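Local coordinates for RegF protein (Neisseria gonorrhoeae, PDB 4HOJ) that binds glutathione as a glutathione transferase homolog of the stringent starvation protein A family, and probably works as a regulatory protein rather than a classical detoxifying enzyme, at the interface of chains A and B. Sequence-based numbering; all coordinates share one arbitrary frame. Chains: chain A/B, RegF protein.

Contact 1: the interface of chains A and B. Residues chain A 48-49, 61, 63-64; chain B 94, 97-98, 102.
A:Pro48 lays its ring carbon CG over the centre of the B:Arg98 guanidinium, 3.6 Å from CZ, the two side chains coming from opposite directions. Beside it the ring of A:His63 takes B:Leu94 on one face: methyl CD1 sits toward the rim, 3.6 Å from CE1, while CD2 lies near NE2 and CD2 of the imidazole. CD of B:Arg98 reaches the edge of the same ring, in its plane. A water also lies in that plane; it bonds NE2 of A:His63 at 2.8 Å and NH1 of B:Arg98 at 3.0 Å, linking the chains. The carboxylate of A:Glu64 stacks on B:Tyr97, the planes 24° apart and CD 3.5 Å from CZ, and a second water joins its OE2 to the phenol OH. The hydroxyl of A:Tyr49 points at the carboxylate of B:Glu102, but the modelled separation is too short to be trusted.

Behind this first shell, B:Glu102 holds the B:Arg98 guanidinium side-on: NE of B:Arg98 bonds OE2 of B:Glu102 at 2.8 Å in a salt bridge, and NH2 bonds OE1 at 3.1 Å. Two bonds from one carboxylate limit rotation of the guanidinium and keep its face toward the proline. The bend of B:Arg98 at chi3 (53°) turns the group back toward B:Glu102. A:His63 has CG wedged between backbone N and carbonyl carbon (chi1 51°), which swings the imidazole toward the partner chain. The B residues all belong to helix 86-102; facing them are the loop at A:Pro48 and A:Tyr49, strand 60-63, and A:Glu64 just before helix 65-75, parts of the thioredoxin-like N-terminal domain of the GST fold.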
ATOM      1  N   PRO A  48      -6.734 -14.577   2.819  1.00 14.17           N
ATOM      2  CA  PRO A  48      -7.725 -14.520   3.909  1.00 16.16           C
ATOM      3  C   PRO A  48      -8.878 -13.568   3.644  1.00 14.15           C
ATOM      4  O   PRO A  48      -9.942 -13.709   4.266  1.00 18.11           O
ATOM      5  CB  PRO A  48      -6.902 -14.028   5.118  1.00 18.37           C
ATOM      6  CG  PRO A  48      -5.832 -13.272   4.524  1.00 20.25           C
ATOM      7  CD  PRO A  48      -5.433 -14.017   3.238  1.00 17.36           C
ATOM      8  N   TYR A  49      -8.728 -12.681   2.660  1.00 12.07           N
ATOM      9  CA  TYR A  49      -9.852 -11.840   2.263  1.00 12.10           C
ATOM     10  C   TYR A  49     -10.790 -12.482   1.248  1.00 10.32           C
ATOM     11  O   TYR A  49     -11.813 -11.886   0.922  1.00 12.30           O
ATOM     12  CB  TYR A  49      -9.352 -10.496   1.724  1.00 13.30           C
ATOM     13  CG  TYR A  49      -8.390  -9.844   2.678  1.00 14.29           C
ATOM     14  CD1 TYR A  49      -8.745  -9.589   3.990  1.00 23.94           C
ATOM     15  CD2 TYR A  49      -7.094  -9.554   2.302  1.00 18.76           C
ATOM     16  CE1 TYR A  49      -7.829  -9.013   4.868  1.00 23.23           C
ATOM     17  CE2 TYR A  49      -6.184  -8.978   3.179  1.00 21.95           C
ATOM     18  CZ  TYR A  49      -6.569  -8.724   4.433  1.00 18.50           C
ATOM     19  OH  TYR A  49      -5.612  -8.145   5.304  1.00 24.54           O
ATOM     20  N   VAL A  61       2.681 -17.358  -2.508  1.00 14.39           N
ATOM     21  CA  VAL A  61       1.286 -16.998  -2.725  1.00 14.76           C
ATOM     22  C   VAL A  61       1.106 -15.514  -2.413  1.00 12.51           C
ATOM     23  O   VAL A  61       1.395 -15.095  -1.272  1.00 16.08           O
ATOM     24  CB  VAL A  61       0.391 -17.780  -1.778  1.00 14.17           C
ATOM     25  CG1 VAL A  61      -1.058 -17.421  -2.015  1.00 16.84           C
ATOM     26  CG2 VAL A  61       0.584 -19.289  -2.024  1.00 20.70           C
ATOM     27  N   HIS A  63      -1.635 -12.019  -2.708  1.00  8.54           N
ATOM     28  CA  HIS A  63      -2.856 -11.340  -3.123  1.00  9.27           C
ATOM     29  C   HIS A  63      -2.541  -9.842  -3.064  1.00  8.39           C
ATOM     30  O   HIS A  63      -1.410  -9.445  -2.749  1.00  8.82           O
ATOM     31  CB  HIS A  63      -4.033 -11.754  -2.224  1.00  9.42           C
ATOM     32  CG  HIS A  63      -3.770 -11.623  -0.743  1.00  9.13           C
ATOM     33  ND1 HIS A  63      -4.072 -10.492  -0.003  1.00 10.34           N
ATOM     34  CD2 HIS A  63      -3.242 -12.510   0.133  1.00 10.65           C
ATOM     35  CE1 HIS A  63      -3.704 -10.689   1.258  1.00 11.79           C
ATOM     36  NE2 HIS A  63      -3.194 -11.903   1.371  1.00 14.02           N
ATOM     37  N   GLU A  64      -3.568  -9.057  -3.373  1.00  7.89           N
ATOM     38  CA  GLU A  64      -3.533  -7.608  -3.538  1.00  7.76           C
ATOM     39  C   GLU A  64      -2.868  -7.258  -4.851  1.00  7.26           C
ATOM     40  O   GLU A  64      -1.644  -7.371  -5.055  1.00  8.75           O
ATOM     41  CB  GLU A  64      -2.797  -6.946  -2.367  1.00  9.09           C
ATOM     42  CG  GLU A  64      -2.938  -5.429  -2.345  1.00 11.59           C
ATOM     43  CD  GLU A  64      -4.346  -4.923  -2.136  1.00 12.97           C
ATOM     44  OE1 GLU A  64      -5.240  -5.705  -1.802  1.00 10.09           O
ATOM     45  OE2 GLU A  64      -4.484  -3.672  -2.212  1.00 15.19           O
TER
ATOM     46  N   LEU B  94       3.641  -7.922   1.182  1.00 10.97           N
ATOM     47  CA  LEU B  94       2.310  -8.376   1.573  1.00 11.05           C
ATOM     48  C   LEU B  94       2.143  -8.378   3.073  1.00 10.62           C
ATOM     49  O   LEU B  94       1.055  -8.011   3.544  1.00 10.54           O
ATOM     50  CB  LEU B  94       2.049  -9.767   0.929  1.00 11.93           C
ATOM     51  CG  LEU B  94       0.625 -10.279   1.162  1.00 12.52           C
ATOM     52  CD1 LEU B  94      -0.455  -9.311   0.580  1.00 15.01           C
ATOM     53  CD2 LEU B  94       0.502 -11.700   0.554  1.00 14.78           C
ATOM     54  N   TYR B  97       1.362  -4.838   3.965  1.00  9.76           N
ATOM     55  CA  TYR B  97      -0.002  -4.487   3.623  1.00 10.11           C
ATOM     56  C   TYR B  97      -0.947  -5.078   4.668  1.00 10.07           C
ATOM     57  O   TYR B  97      -1.866  -4.377   5.148  1.00 10.21           O
ATOM     58  CB  TYR B  97      -0.322  -5.044   2.195  1.00 10.77           C
ATOM     59  CG  TYR B  97      -1.791  -4.824   1.844  1.00 11.50           C
ATOM     60  CD1 TYR B  97      -2.243  -3.608   1.334  1.00 12.77           C
ATOM     61  CD2 TYR B  97      -2.705  -5.810   2.020  1.00 11.96           C
ATOM     62  CE1 TYR B  97      -3.604  -3.375   1.055  1.00 13.05           C
ATOM     63  CE2 TYR B  97      -4.072  -5.603   1.714  1.00 12.95           C
ATOM     64  CZ  TYR B  97      -4.514  -4.371   1.280  1.00 13.44           C
ATOM     65  OH  TYR B  97      -5.834  -4.121   1.030  1.00 15.32           O
ATOM     66  N   ARG B  98      -0.779  -6.354   5.022  1.00 10.15           N
ATOM     67  CA  ARG B  98      -1.670  -6.920   6.019  1.00 10.64           C
ATOM     68  C   ARG B  98      -1.516  -6.253   7.384  1.00 10.42           C
ATOM     69  O   ARG B  98      -2.521  -6.111   8.089  1.00 11.51           O
ATOM     70  CB  ARG B  98      -1.462  -8.416   6.117  1.00 11.34           C
ATOM     71  CG  ARG B  98      -1.990  -9.089   4.812  1.00 13.92           C
ATOM     72  CD  ARG B  98      -2.244 -10.565   4.920  1.00 18.20           C
ATOM     73  NE  ARG B  98      -3.103 -10.865   6.048  1.00 18.36           N
ATOM     74  CZ  ARG B  98      -3.148 -12.049   6.631  1.00 17.66           C
ATOM     75  NH1 ARG B  98      -2.442 -13.065   6.104  1.00 22.35           N
ATOM     76  NH2 ARG B  98      -3.931 -12.215   7.696  1.00 23.19           N
ATOM     77  N   GLU B 102      -4.757  -4.706   9.211  1.00 11.07           N
ATOM     78  CA  GLU B 102      -5.244  -5.545  10.332  1.00 11.66           C
ATOM     79  C   GLU B 102      -4.685  -5.146  11.687  1.00 11.37           C
ATOM     80  O   GLU B 102      -5.206  -5.608  12.725  1.00 12.95           O
ATOM     81  CB  GLU B 102      -4.888  -7.014  10.067  1.00 12.09           C
ATOM     82  CG  GLU B 102      -5.452  -7.530   8.761  1.00 14.26           C
ATOM     83  CD  GLU B 102      -4.899  -8.879   8.369  1.00 23.09           C
ATOM     84  OE1 GLU B 102      -4.295  -9.558   9.213  1.00 29.67           O
ATOM     85  OE2 GLU B 102      -5.043  -9.231   7.177  1.00 23.04           O
TER
HETATM   86  O   HOH W   1      -1.599 -13.257   3.214  1.00 18.63           O
HETATM   87  O   HOH W   2      -6.221  -1.862  -1.338  1.00 21.93           O

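Contact 2: the interface of chains A and B. Residues chain A 90, 93-94, 97; chain B 49, 63-64, 67.
Helix 86-102 of chain A packs here against the end of strand 60-63 and the start of helix 65-75 in chain B, the meeting of a GST helical domain with the partner's thioredoxin-like domain. B:Ile67 pushes its terminal methyl CD1 between two neighbouring turns of the chain A helix. CD1 of B:Ile67 lies 3.4 Å from CB of A:Tyr97, at the root of the ring, and 3.9 Å from CA of A:Leu94. The same CD1 of B:Ile67 also comes within 3.7 Å of the backbone O of A:Arg93, whose own side chain is poorly ordered and carries little weight. With CG1 anti to the carbonyl carbon (chi1 -70°) and the chain extended beyond it (chi2 -178°), the isoleucine sends CD1 into the helix surface, while its other branch, CG2, points toward the backbone O of A:Gly90.

A:Tyr97 is met at its CB by the isoleucine methyl and on one ring face by B:Glu64, whose CG lies over the ring centre. The glutamate chain crosses the tyrosine at about a right angle and bends at chi2 (64°), which leaves the carboxylate stacked on the ring with a modest tilt, the twin of the stack in the other half of the interface. A water again bridges the pair, 2.7 Å from OE2 of B:Glu64. A:Leu94 lays both methyls over one face of the B:His63 imidazole, CD1 toward the rim; CD1 of A:Leu94 also lies 3.5 Å from the backbone O of B:His63.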
ATOM      1  N   GLY A  90       9.265   6.843  -6.009  1.00 13.75           N
ATOM      2  CA  GLY A  90       8.522   7.248  -4.817  1.00 13.44           C
ATOM      3  C   GLY A  90       7.300   8.030  -5.159  1.00 12.90           C
ATOM      4  O   GLY A  90       6.212   7.765  -4.610  1.00 12.35           O
ATOM      5  N   ARG A  93       4.781   5.487  -6.447  1.00 11.17           N
ATOM      6  CA  ARG A  93       4.151   4.686  -5.389  1.00 10.98           C
ATOM      7  C   ARG A  93       3.137   5.503  -4.642  1.00 10.68           C
ATOM      8  O   ARG A  93       2.100   4.984  -4.212  1.00 10.43           O
ATOM      9  CB  ARG A  93       5.203   4.163  -4.429  1.00 13.89           C
ATOM     10  CG  ARG A  93       5.959   3.058  -5.035  1.00 24.44           C
ATOM     11  CD  ARG A  93       6.775   2.513  -3.893  1.00 40.09           C
ATOM     12  NE  ARG A  93       7.800   1.632  -4.355  1.00 44.43           N
ATOM     13  CZ  ARG A  93       9.101   1.902  -4.371  1.00 31.16           C
ATOM     14  NH1 ARG A  93       9.623   3.074  -3.920  1.00 25.02           N
ATOM     15  NH2 ARG A  93       9.857   0.956  -4.896  1.00 27.27           N
ATOM     16  N   LEU A  94       3.379   6.797  -4.448  1.00 10.97           N
ATOM     17  CA  LEU A  94       2.391   7.623  -3.761  1.00 11.05           C
ATOM     18  C   LEU A  94       1.166   7.849  -4.613  1.00 10.62           C
ATOM     19  O   LEU A  94       0.055   7.833  -4.060  1.00 10.54           O
ATOM     20  CB  LEU A  94       3.073   8.947  -3.312  1.00 11.93           C
ATOM     21  CG  LEU A  94       2.162   9.833  -2.458  1.00 12.52           C
ATOM     22  CD1 LEU A  94       1.689   9.113  -1.154  1.00 15.01           C
ATOM     23  CD2 LEU A  94       2.908  11.153  -2.141  1.00 14.78           C
ATOM     24  N   TYR A  97      -0.892   4.763  -4.184  1.00  9.76           N
ATOM     25  CA  TYR A  97      -1.558   4.737  -2.897  1.00 10.11           C
ATOM     26  C   TYR A  97      -2.766   5.672  -2.941  1.00 10.07           C
ATOM     27  O   TYR A  97      -3.866   5.295  -2.481  1.00 10.21           O
ATOM     28  CB  TYR A  97      -0.540   5.182  -1.794  1.00 10.77           C
ATOM     29  CG  TYR A  97      -1.230   5.307  -0.439  1.00 11.50           C
ATOM     30  CD1 TYR A  97      -1.438   4.198   0.378  1.00 12.77           C
ATOM     31  CD2 TYR A  97      -1.665   6.510   0.014  1.00 11.96           C
ATOM     32  CE1 TYR A  97      -2.119   4.292   1.608  1.00 13.05           C
ATOM     33  CE2 TYR A  97      -2.324   6.628   1.262  1.00 12.95           C
ATOM     34  CZ  TYR A  97      -2.585   5.508   2.023  1.00 13.44           C
ATOM     35  OH  TYR A  97      -3.269   5.579   3.205  1.00 15.32           O
TER
ATOM     36  N   TYR B  49      -4.048  14.727   3.284  1.00 12.07           N
ATOM     37  CA  TYR B  49      -4.653  14.163   4.486  1.00 12.10           C
ATOM     38  C   TYR B  49      -4.299  14.899   5.772  1.00 10.32           C
ATOM     39  O   TYR B  49      -4.833  14.552   6.823  1.00 12.30           O
ATOM     40  CB  TYR B  49      -4.291  12.681   4.623  1.00 13.30           C
ATOM     41  CG  TYR B  49      -4.587  11.922   3.360  1.00 14.29           C
ATOM     42  CD1 TYR B  49      -5.852  11.927   2.801  1.00 23.94           C
ATOM     43  CD2 TYR B  49      -3.589  11.265   2.668  1.00 18.76           C
ATOM     44  CE1 TYR B  49      -6.100  11.244   1.612  1.00 23.23           C
ATOM     45  CE2 TYR B  49      -3.839  10.583   1.484  1.00 21.95           C
ATOM     46  CZ  TYR B  49      -5.079  10.590   0.986  1.00 18.50           C
ATOM     47  OH  TYR B  49      -5.297   9.893  -0.228  1.00 24.54           O
ATOM     48  N   HIS B  63       4.131  11.619   1.547  1.00  8.54           N
ATOM     49  CA  HIS B  63       3.522  11.233   2.813  1.00  9.27           C
ATOM     50  C   HIS B  63       3.283   9.723   2.718  1.00  8.39           C
ATOM     51  O   HIS B  63       3.635   9.088   1.714  1.00  8.82           O
ATOM     52  CB  HIS B  63       2.236  12.042   3.059  1.00  9.42           C
ATOM     53  CG  HIS B  63       1.254  12.026   1.914  1.00  9.13           C
ATOM     54  ND1 HIS B  63       0.223  11.109   1.794  1.00 10.34           N
ATOM     55  CD2 HIS B  63       1.149  12.845   0.841  1.00 10.65           C
ATOM     56  CE1 HIS B  63      -0.446  11.353   0.672  1.00 11.79           C
ATOM     57  NE2 HIS B  63       0.094  12.400   0.071  1.00 14.02           N
ATOM     58  N   GLU B  64       2.685   9.198   3.784  1.00  7.89           N
ATOM     59  CA  GLU B  64       2.457   7.780   4.039  1.00  7.76           C
ATOM     60  C   GLU B  64       3.756   7.116   4.437  1.00  7.26           C
ATOM     61  O   GLU B  64       4.685   6.884   3.641  1.00  8.75           O
ATOM     62  CB  GLU B  64       1.858   7.096   2.804  1.00  9.09           C
ATOM     63  CG  GLU B  64       1.364   5.681   3.078  1.00 11.59           C
ATOM     64  CD  GLU B  64       0.218   5.584   4.057  1.00 12.97           C
ATOM     65  OE1 GLU B  64      -0.376   6.605   4.415  1.00 10.09           O
ATOM     66  OE2 GLU B  64      -0.132   4.411   4.360  1.00 15.19           O
ATOM     67  N   ILE B  67       5.606   4.417   2.486  1.00  8.94           N
ATOM     68  CA  ILE B  67       6.054   4.884   1.151  1.00  9.77           C
ATOM     69  C   ILE B  67       7.312   5.759   1.340  1.00  9.89           C
ATOM     70  O   ILE B  67       8.298   5.638   0.601  1.00  9.55           O
ATOM     71  CB  ILE B  67       4.915   5.676   0.475  1.00 11.87           C
ATOM     72  CG1 ILE B  67       3.817   4.690   0.117  1.00 14.91           C
ATOM     73  CG2 ILE B  67       5.417   6.375  -0.763  1.00 13.66           C
ATOM     74  CD1 ILE B  67       2.690   5.319  -0.592  1.00 17.25           C
TER
HETATM   75  O   HOH W   3      -2.313   3.228   5.308  1.00 21.93           O

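Contact 1 and contact 2 overlap through pairs related by the two-fold of the deposited pair, probably the usual GST dimer, and their C-alpha centres lie about 19 Å apart. Each chain supplies helix 86-102 to one and strand 60-63 with the residue that follows it to the other, so the Leu94, Tyr97, His63 and Glu64 pairings occur twice. Contact 1 runs toward the C-terminal end of helix 86-102, contact 2 toward its start and the partner's helix 65-75. Because Glu64 also lines the glutathione pocket, both contacts place the chain interface beside a ligand site, and pairing probably helps shape both sites.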